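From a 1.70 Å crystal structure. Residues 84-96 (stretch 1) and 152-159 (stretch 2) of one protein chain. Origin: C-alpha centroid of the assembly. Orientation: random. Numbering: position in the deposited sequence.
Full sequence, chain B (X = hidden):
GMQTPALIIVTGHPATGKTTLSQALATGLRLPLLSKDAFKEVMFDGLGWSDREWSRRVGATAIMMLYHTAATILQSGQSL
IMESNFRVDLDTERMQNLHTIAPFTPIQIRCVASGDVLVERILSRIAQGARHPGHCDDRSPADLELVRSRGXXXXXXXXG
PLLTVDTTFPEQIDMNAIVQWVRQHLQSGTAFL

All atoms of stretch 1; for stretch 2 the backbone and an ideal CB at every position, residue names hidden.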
ATOM      1  N   SER B  84      11.617  -1.353  -6.951  1.00 23.22           N
ATOM      2  CA  SER B  84      12.631  -0.964  -5.975  1.00 23.28           C
ATOM      3  C   SER B  84      13.998  -1.362  -6.511  1.00 23.64           C
ATOM      4  O   SER B  84      14.096  -2.050  -7.525  1.00 24.64           O
ATOM      5  CB  SER B  84      12.404  -1.690  -4.654  1.00 24.77           C
ATOM      6  OG  SER B  84      13.253  -1.160  -3.642  1.00 25.02           O
ATOM      7  N   ASN B  85      15.054  -0.943  -5.822  1.00 24.34           N
ATOM      8  CA  ASN B  85      16.376  -1.483  -6.102  1.00 23.07           C
ATOM      9  C   ASN B  85      16.522  -2.733  -5.222  1.00 24.74           C
ATOM     10  O   ASN B  85      17.178  -2.720  -4.193  1.00 24.85           O
ATOM     11  CB  ASN B  85      17.485  -0.442  -5.893  1.00 24.55           C
ATOM     12  CG  ASN B  85      17.504   0.155  -4.509  1.00 24.64           C
ATOM     13  OD1 ASN B  85      16.457   0.462  -3.926  1.00 26.23           O
ATOM     14  ND2 ASN B  85      18.720   0.381  -3.987  1.00 27.99           N
ATOM     15  N   PHE B  86      15.880  -3.814  -5.653  1.00 24.25           N
ATOM     16  CA  PHE B  86      15.823  -5.040  -4.851  1.00 22.52           C
ATOM     17  C   PHE B  86      17.200  -5.674  -4.646  1.00 25.06           C
ATOM     18  O   PHE B  86      18.073  -5.637  -5.536  1.00 25.27           O
ATOM     19  CB  PHE B  86      14.885  -6.061  -5.482  1.00 23.09           C
ATOM     20  CG  PHE B  86      13.447  -5.665  -5.475  1.00 23.29           C
ATOM     21  CD1 PHE B  86      12.688  -5.801  -4.325  1.00 25.97           C
ATOM     22  CD2 PHE B  86      12.834  -5.168  -6.615  1.00 25.05           C
ATOM     23  CE1 PHE B  86      11.340  -5.465  -4.317  1.00 29.71           C
ATOM     24  CE2 PHE B  86      11.497  -4.819  -6.608  1.00 26.78           C
ATOM     25  CZ  PHE B  86      10.754  -4.961  -5.465  1.00 27.87           C
ATOM     26  N   ARG B  87      17.380  -6.279  -3.472  1.00 24.44           N
ATOM     27  CA  ARG B  87      18.638  -6.914  -3.096  1.00 22.77           C
ATOM     28  C   ARG B  87      18.450  -8.415  -3.038  1.00 22.85           C
ATOM     29  O   ARG B  87      17.571  -8.896  -2.328  1.00 21.85           O
ATOM     30  CB  ARG B  87      19.041  -6.501  -1.701  1.00 23.96           C
ATOM     31  CG  ARG B  87      19.475  -5.094  -1.540  1.00 30.94           C
ATOM     32  CD  ARG B  87      19.859  -4.858  -0.098  1.00 35.02           C
ATOM     33  NE  ARG B  87      21.082  -5.586   0.247  1.00 34.71           N
ATOM     34  CZ  ARG B  87      22.313  -5.191  -0.082  1.00 41.37           C
ATOM     35  NH1 ARG B  87      22.519  -4.063  -0.762  1.00 42.63           N
ATOM     36  NH2 ARG B  87      23.359  -5.922   0.274  1.00 38.54           N
ATOM     37  N   VAL B  88      19.275  -9.154  -3.769  1.00 21.27           N
ATOM     38  CA  VAL B  88      19.176 -10.599  -3.778  1.00 22.01           C
ATOM     39  C   VAL B  88      19.310 -11.174  -2.367  1.00 22.39           C
ATOM     40  O   VAL B  88      18.577 -12.096  -1.981  1.00 22.88           O
ATOM     41  CB  VAL B  88      20.256 -11.227  -4.687  1.00 23.08           C
ATOM     42  CG1 VAL B  88      20.342 -12.726  -4.473  1.00 25.46           C
ATOM     43  CG2 VAL B  88      19.974 -10.929  -6.148  1.00 26.98           C
ATOM     44  N   ASP B  89      20.246 -10.636  -1.598  1.00 21.86           N
ATOM     45  CA  ASP B  89      20.547 -11.222  -0.308  1.00 24.25           C
ATOM     46  C   ASP B  89      19.393 -11.207   0.683  1.00 26.27           C
ATOM     47  O   ASP B  89      19.281 -12.130   1.482  1.00 30.13           O
ATOM     48  CB  ASP B  89      21.812 -10.618   0.317  1.00 21.88           C
ATOM     49  CG  ASP B  89      21.693  -9.133   0.650  1.00 30.12           C
ATOM     50  OD1 ASP B  89      20.709  -8.458   0.302  1.00 30.31           O
ATOM     51  OD2 ASP B  89      22.652  -8.627   1.265  1.00 35.48           O
ATOM     52  N   LEU B  90      18.528 -10.197   0.603  1.00 24.85           N
ATOM     53  CA  LEU B  90      17.374 -10.085   1.499  1.00 26.57           C
ATOM     54  C   LEU B  90      16.011 -10.279   0.834  1.00 24.48           C
ATOM     55  O   LEU B  90      15.093 -10.852   1.438  1.00 26.01           O
ATOM     56  CB  LEU B  90      17.393  -8.720   2.172  1.00 27.37           C
ATOM     57  CG  LEU B  90      18.515  -8.452   3.163  1.00 34.07           C
ATOM     58  CD1 LEU B  90      18.296  -7.064   3.758  1.00 39.28           C
ATOM     59  CD2 LEU B  90      18.553  -9.519   4.240  1.00 37.18           C
ATOM     60  N   ASP B  91      15.844  -9.767  -0.382  1.00 23.90           N
ATOM     61  CA  ASP B  91      14.540  -9.848  -1.048  1.00 23.23           C
ATOM     62  C   ASP B  91      14.193 -11.207  -1.634  1.00 23.09           C
ATOM     63  O   ASP B  91      13.024 -11.497  -1.861  1.00 24.51           O
ATOM     64  CB  ASP B  91      14.400  -8.721  -2.084  1.00 23.38           C
ATOM     65  CG  ASP B  91      14.318  -7.345  -1.442  1.00 26.20           C
ATOM     66  OD1 ASP B  91      13.344  -7.115  -0.694  1.00 27.70           O
ATOM     67  OD2 ASP B  91      15.200  -6.485  -1.688  1.00 24.08           O
ATOM     68  N   THR B  92      15.179 -12.068  -1.856  1.00 23.22           N
ATOM     69  CA  THR B  92      14.850 -13.415  -2.321  1.00 24.74           C
ATOM     70  C   THR B  92      13.955 -14.135  -1.307  1.00 23.43           C
ATOM     71  O   THR B  92      12.923 -14.712  -1.693  1.00 23.25           O
ATOM     72  CB  THR B  92      16.135 -14.218  -2.605  1.00 25.24           C
ATOM     73  OG1 THR B  92      16.938 -13.456  -3.510  1.00 22.99           O
ATOM     74  CG2 THR B  92      15.815 -15.572  -3.214  1.00 30.21           C
ATOM     75  N   GLU B  93      14.321 -14.102  -0.024  1.00 24.93           N
ATOM     76  CA  GLU B  93      13.523 -14.783   0.993  1.00 26.26           C
ATOM     77  C   GLU B  93      12.228 -14.006   1.261  1.00 25.51           C
ATOM     78  O   GLU B  93      11.190 -14.613   1.564  1.00 26.84           O
ATOM     79  CB  GLU B  93      14.303 -14.990   2.277  1.00 29.44           C
ATOM     80  CG  GLU B  93      13.516 -15.813   3.312  1.00 31.60           C
ATOM     81  CD  GLU B  93      14.353 -16.231   4.498  1.00 38.77           C
ATOM     82  OE1 GLU B  93      15.578 -16.022   4.464  1.00 40.14           O
ATOM     83  OE2 GLU B  93      13.780 -16.779   5.466  1.00 45.05           O
ATOM     84  N   ARG B  94      12.252 -12.686   1.146  1.00 24.79           N
ATOM     85  CA  ARG B  94      10.987 -11.960   1.306  1.00 23.69           C
ATOM     86  C   ARG B  94       9.987 -12.337   0.218  1.00 23.46           C
ATOM     87  O   ARG B  94       8.795 -12.445   0.502  1.00 23.16           O
ATOM     88  CB  ARG B  94      11.162 -10.447   1.347  1.00 23.15           C
ATOM     89  CG  ARG B  94      11.886  -9.908   2.584  1.00 28.23           C
ATOM     90  CD  ARG B  94      12.275  -8.469   2.325  1.00 31.60           C
ATOM     91  NE  ARG B  94      13.201  -7.965   3.329  1.00 34.07           N
ATOM     92  CZ  ARG B  94      14.130  -7.041   3.109  1.00 30.11           C
ATOM     93  NH1 ARG B  94      14.350  -6.556   1.893  1.00 28.89           N
ATOM     94  NH2 ARG B  94      14.915  -6.666   4.110  1.00 38.73           N
HETATM   95  N   MSE B  95      10.466 -12.528  -1.010  1.00 24.71           N
HETATM   96  CA  MSE B  95       9.601 -12.942  -2.114  1.00 23.36           C
HETATM   97  C   MSE B  95       9.098 -14.363  -1.903  1.00 23.59           C
HETATM   98  O   MSE B  95       7.953 -14.674  -2.191  1.00 23.12           O
HETATM   99  CB  MSE B  95      10.323 -12.815  -3.444  1.00 22.59           C
HETATM  100  CG  MSE B  95      10.583 -11.398  -3.837  1.00 25.47           C
HETATM  101 SE   MSE B  95       9.021 -10.587  -4.633  0.75 24.08          SE
HETATM  102  CE  MSE B  95       9.772  -8.760  -4.752  1.00 30.32           C
ATOM    103  N   GLN B  96       9.945 -15.234  -1.385  1.00 25.24           N
ATOM    104  CA  GLN B  96       9.497 -16.579  -1.045  1.00 26.27           C
ATOM    105  C   GLN B  96       8.409 -16.579   0.010  1.00 26.40           C
ATOM    106  O   GLN B  96       7.424 -17.303  -0.100  1.00 27.00           O
ATOM    107  CB  GLN B  96      10.686 -17.411  -0.585  1.00 28.39           C
ATOM    108  CG  GLN B  96      11.516 -17.842  -1.763  1.00 32.56           C
ATOM    109  CD  GLN B  96      12.915 -18.284  -1.394  1.00 39.67           C
ATOM    110  OE1 GLN B  96      13.253 -18.419  -0.218  1.00 43.30           O
ATOM    111  NE2 GLN B  96      13.744 -18.479  -2.408  1.00 48.00           N
ATOM    112  N   UNK B 152      25.928  -3.733 -13.199  1.00 29.40           N
ATOM    113  CA  UNK B 152      24.495  -3.941 -13.172  1.00 28.66           C
ATOM    114  C   UNK B 152      23.959  -4.690 -11.954  1.00 27.57           C
ATOM    115  O   UNK B 152      24.602  -5.587 -11.422  1.00 27.31           O
ATOM    116  CB  UNK B 152      24.087  -4.699 -14.437  1.00 28.66           C
ATOM    117  N   UNK B 153      22.779  -4.293 -11.491  1.00 25.21           N
ATOM    118  CA  UNK B 153      22.216  -4.910 -10.308  1.00 24.09           C
ATOM    119  C   UNK B 153      21.921  -6.377 -10.586  1.00 24.36           C
ATOM    120  O   UNK B 153      21.387  -6.726 -11.649  1.00 24.87           O
ATOM    121  CB  UNK B 153      20.950  -4.176  -9.863  1.00 24.09           C
ATOM    122  N   UNK B 154      22.276  -7.262  -9.650  1.00 24.69           N
ATOM    123  CA  UNK B 154      21.856  -8.644  -9.860  1.00 24.40           C
ATOM    124  C   UNK B 154      20.330  -8.806  -9.740  1.00 23.60           C
ATOM    125  O   UNK B 154      19.722  -8.270  -8.814  1.00 23.43           O
ATOM    126  CB  UNK B 154      22.559  -9.558  -8.854  1.00 24.40           C
ATOM    127  N   UNK B 155      19.713  -9.570 -10.653  1.00 24.03           N
ATOM    128  CA  UNK B 155      18.274  -9.719 -10.584  1.00 23.50           C
ATOM    129  C   UNK B 155      17.869 -10.709  -9.497  1.00 22.67           C
ATOM    130  O   UNK B 155      18.700 -11.525  -9.047  1.00 23.00           O
ATOM    131  CB  UNK B 155      17.725 -10.168 -11.940  1.00 23.50           C
ATOM    132  N   UNK B 156      16.597 -10.692  -9.086  1.00 23.47           N
ATOM    133  CA  UNK B 156      16.177 -11.656  -8.073  1.00 23.54           C
ATOM    134  C   UNK B 156      16.023 -13.027  -8.723  1.00 23.55           C
ATOM    135  O   UNK B 156      15.467 -13.141  -9.805  1.00 23.00           O
ATOM    136  CB  UNK B 156      14.870 -11.220  -7.407  1.00 23.54           C
ATOM    137  N   UNK B 157      16.490 -14.073  -8.051  1.00 25.94           N
ATOM    138  CA  UNK B 157      16.404 -15.403  -8.644  1.00 21.80           C
ATOM    139  C   UNK B 157      15.026 -16.056  -8.415  1.00 25.40           C
ATOM    140  O   UNK B 157      14.919 -17.058  -7.707  1.00 26.55           O
ATOM    141  CB  UNK B 157      17.506 -16.295  -8.068  1.00 21.80           C
ATOM    142  N   UNK B 158      13.995 -15.506  -9.059  1.00 26.26           N
ATOM    143  CA  UNK B 158      12.601 -15.883  -8.799  1.00 26.77           C
ATOM    144  C   UNK B 158      12.064 -16.938  -9.762  1.00 25.25           C
ATOM    145  O   UNK B 158      10.991 -17.512  -9.539  1.00 26.91           O
ATOM    146  CB  UNK B 158      11.712 -14.640  -8.871  1.00 26.77           C
ATOM    147  N   UNK B 159      12.812 -17.215 -10.817  1.00 25.63           N
ATOM    148  CA  UNK B 159      12.295 -18.030 -11.870  1.00 26.25           C
ATOM    149  C   UNK B 159      11.450 -17.091 -12.706  1.00 27.11           C
ATOM    150  O   UNK B 159      11.260 -15.917 -12.379  1.00 28.17           O
ATOM    151  CB  UNK B 159      11.507 -19.233 -11.347  1.00 26.25           C
TER

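Position 152 lies far from stretch 1: no atom of that stretch comes within 5.5 Å of its ideal CB, so the visible geometry leaves the choice open, and a polar or charged residue would do as well as any. The deposited residue is Asp152, which makes no contact across the stretches.

At position 153 CA-to-CB points toward stretch 1, and the ideal CB is 5.4 Å from Phe86 O. The gap is too long for a small side chain to fill, and the neighbouring surface is the backbone of Asn85 and Phe86, so a medium or long aliphatic chain would suit: leucine, isoleucine or methionine. Ile153 is found, with both chi angles t. Its extended arm brings Ile153 CD1 to 3.3 Å from Phe86 O and 4.1 Å from Asn85 C, packing against the chain just before the helix.

Position 154 also directs its CB toward stretch 1, but here the distance is short, 4.0 Å from the ideal CB to Val88 CG2. A compact apolar group is enough, and phi of -68° with psi of 137° admits proline as readily as alanine or valine. Pro154 sets its CB 4.0 Å from Val88 CG2. Its carbonyl remains free for water: one water bridges Pro154 O to Phe86 O, and a second links Pro154 O to Val88 N, joining the stretches without any direct hydrogen bond.

At position 155 CA-to-CB points away, and stretch 1 makes little demand on the side chain. Phi of -78° allows proline among many others, and Pro155 is deposited. The contact comes from its backbone, with Pro155 O 3.2 Å from Val88 CG2.

Position 156 is the centre of the contact. Its CB points sideways, 4.9 Å from Thr92 OG1 and 5.3 Å from Val88 CG2, beside a hollow lined by Phe86, Val88, Asp91, Thr92 and Met95. A branched or flexible apolar chain, leucine or methionine, could turn into it. Leu156 does so, and both of its methyls pack into the hollow: CD1 lies 3.8 Å and CD2 4.0 Å from Phe86 CB, and each is 4.1 Å from Asp91 CB. Toward the ends of the hollow Leu156 CD1 is 4.1 Å from Met95 CG and Leu156 CD2 is 3.7 Å from Val88 CA.

At position 157 the CB is again sideways, 5.2 Å from Thr92 CG2. Thr92 OG1 already donates to Val88 O, so an apolar neighbour is acceptable, and phi of -83° suits proline. Pro157 places CD 3.3 Å from Thr92 OG1 and 4.2 Å from Val88 CG1; a water connects its carbonyl O to Gln96 NE2.

Position 158 has nothing of stretch 1 within 5.5 Å of its ideal CB, so only a longer chain could reach the apolar Met95. Leu158 does, its CD2 ending 3.7 Å from Met95 CB.

Position 159, with phi of 81° and psi of 175°, would jam any CB against the preceding carbonyl O. That alone calls for glycine, and Gly159 is deposited.

Stretch 2 (152-159) DIPPLPLG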
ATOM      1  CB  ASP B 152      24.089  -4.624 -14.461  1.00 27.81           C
ATOM      2  CG  ASP B 152      24.496  -3.818 -15.677  1.00 34.36           C
ATOM      3  OD1 ASP B 152      24.740  -2.590 -15.527  1.00 32.46           O
ATOM      4  OD2 ASP B 152      24.577  -4.407 -16.771  1.00 37.19           O
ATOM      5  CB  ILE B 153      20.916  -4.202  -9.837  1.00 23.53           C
ATOM      6  CG1 ILE B 153      20.617  -4.521  -8.383  1.00 24.12           C
ATOM      7  CG2 ILE B 153      19.733  -4.589 -10.686  1.00 22.96           C
ATOM      8  CD1 ILE B 153      19.521  -3.652  -7.791  1.00 31.48           C
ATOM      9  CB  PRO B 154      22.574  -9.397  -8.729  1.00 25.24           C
ATOM     10  CG  PRO B 154      23.718  -8.485  -8.347  1.00 25.78           C
ATOM     11  CD  PRO B 154      23.112  -7.128  -8.449  1.00 26.23           C
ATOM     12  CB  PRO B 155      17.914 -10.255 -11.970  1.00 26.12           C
ATOM     13  CG  PRO B 155      19.117 -10.954 -12.438  1.00 26.37           C
ATOM     14  CD  PRO B 155      20.299 -10.336 -11.768  1.00 25.66           C
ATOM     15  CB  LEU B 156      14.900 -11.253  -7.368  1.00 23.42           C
ATOM     16  CG  LEU B 156      14.914  -9.909  -6.640  1.00 22.12           C
ATOM     17  CD1 LEU B 156      13.588  -9.623  -5.994  1.00 23.61           C
ATOM     18  CD2 LEU B 156      16.032  -9.877  -5.614  1.00 20.56           C
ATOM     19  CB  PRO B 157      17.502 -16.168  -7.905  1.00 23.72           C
ATOM     20  CG  PRO B 157      17.570 -15.543  -6.602  1.00 22.47           C
ATOM     21  CD  PRO B 157      17.148 -14.107  -6.736  1.00 22.07           C
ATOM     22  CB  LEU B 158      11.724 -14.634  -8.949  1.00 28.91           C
ATOM     23  CG  LEU B 158      12.032 -13.443  -8.045  1.00 34.39           C
ATOM     24  CD1 LEU B 158      11.058 -12.334  -8.323  1.00 37.35           C
ATOM     25  CD2 LEU B 158      11.975 -13.848  -6.583  1.00 40.95           C
TER
HETATM   26  O   HOH W   1      17.472  -6.718  -8.008  1.00 21.79           O
HETATM   27  O   HOH W   2      20.808  -7.842  -6.003  1.00 30.01           O
HETATM   28  O   HOH W   3      14.034 -17.864  -5.124  1.00 40.13           O
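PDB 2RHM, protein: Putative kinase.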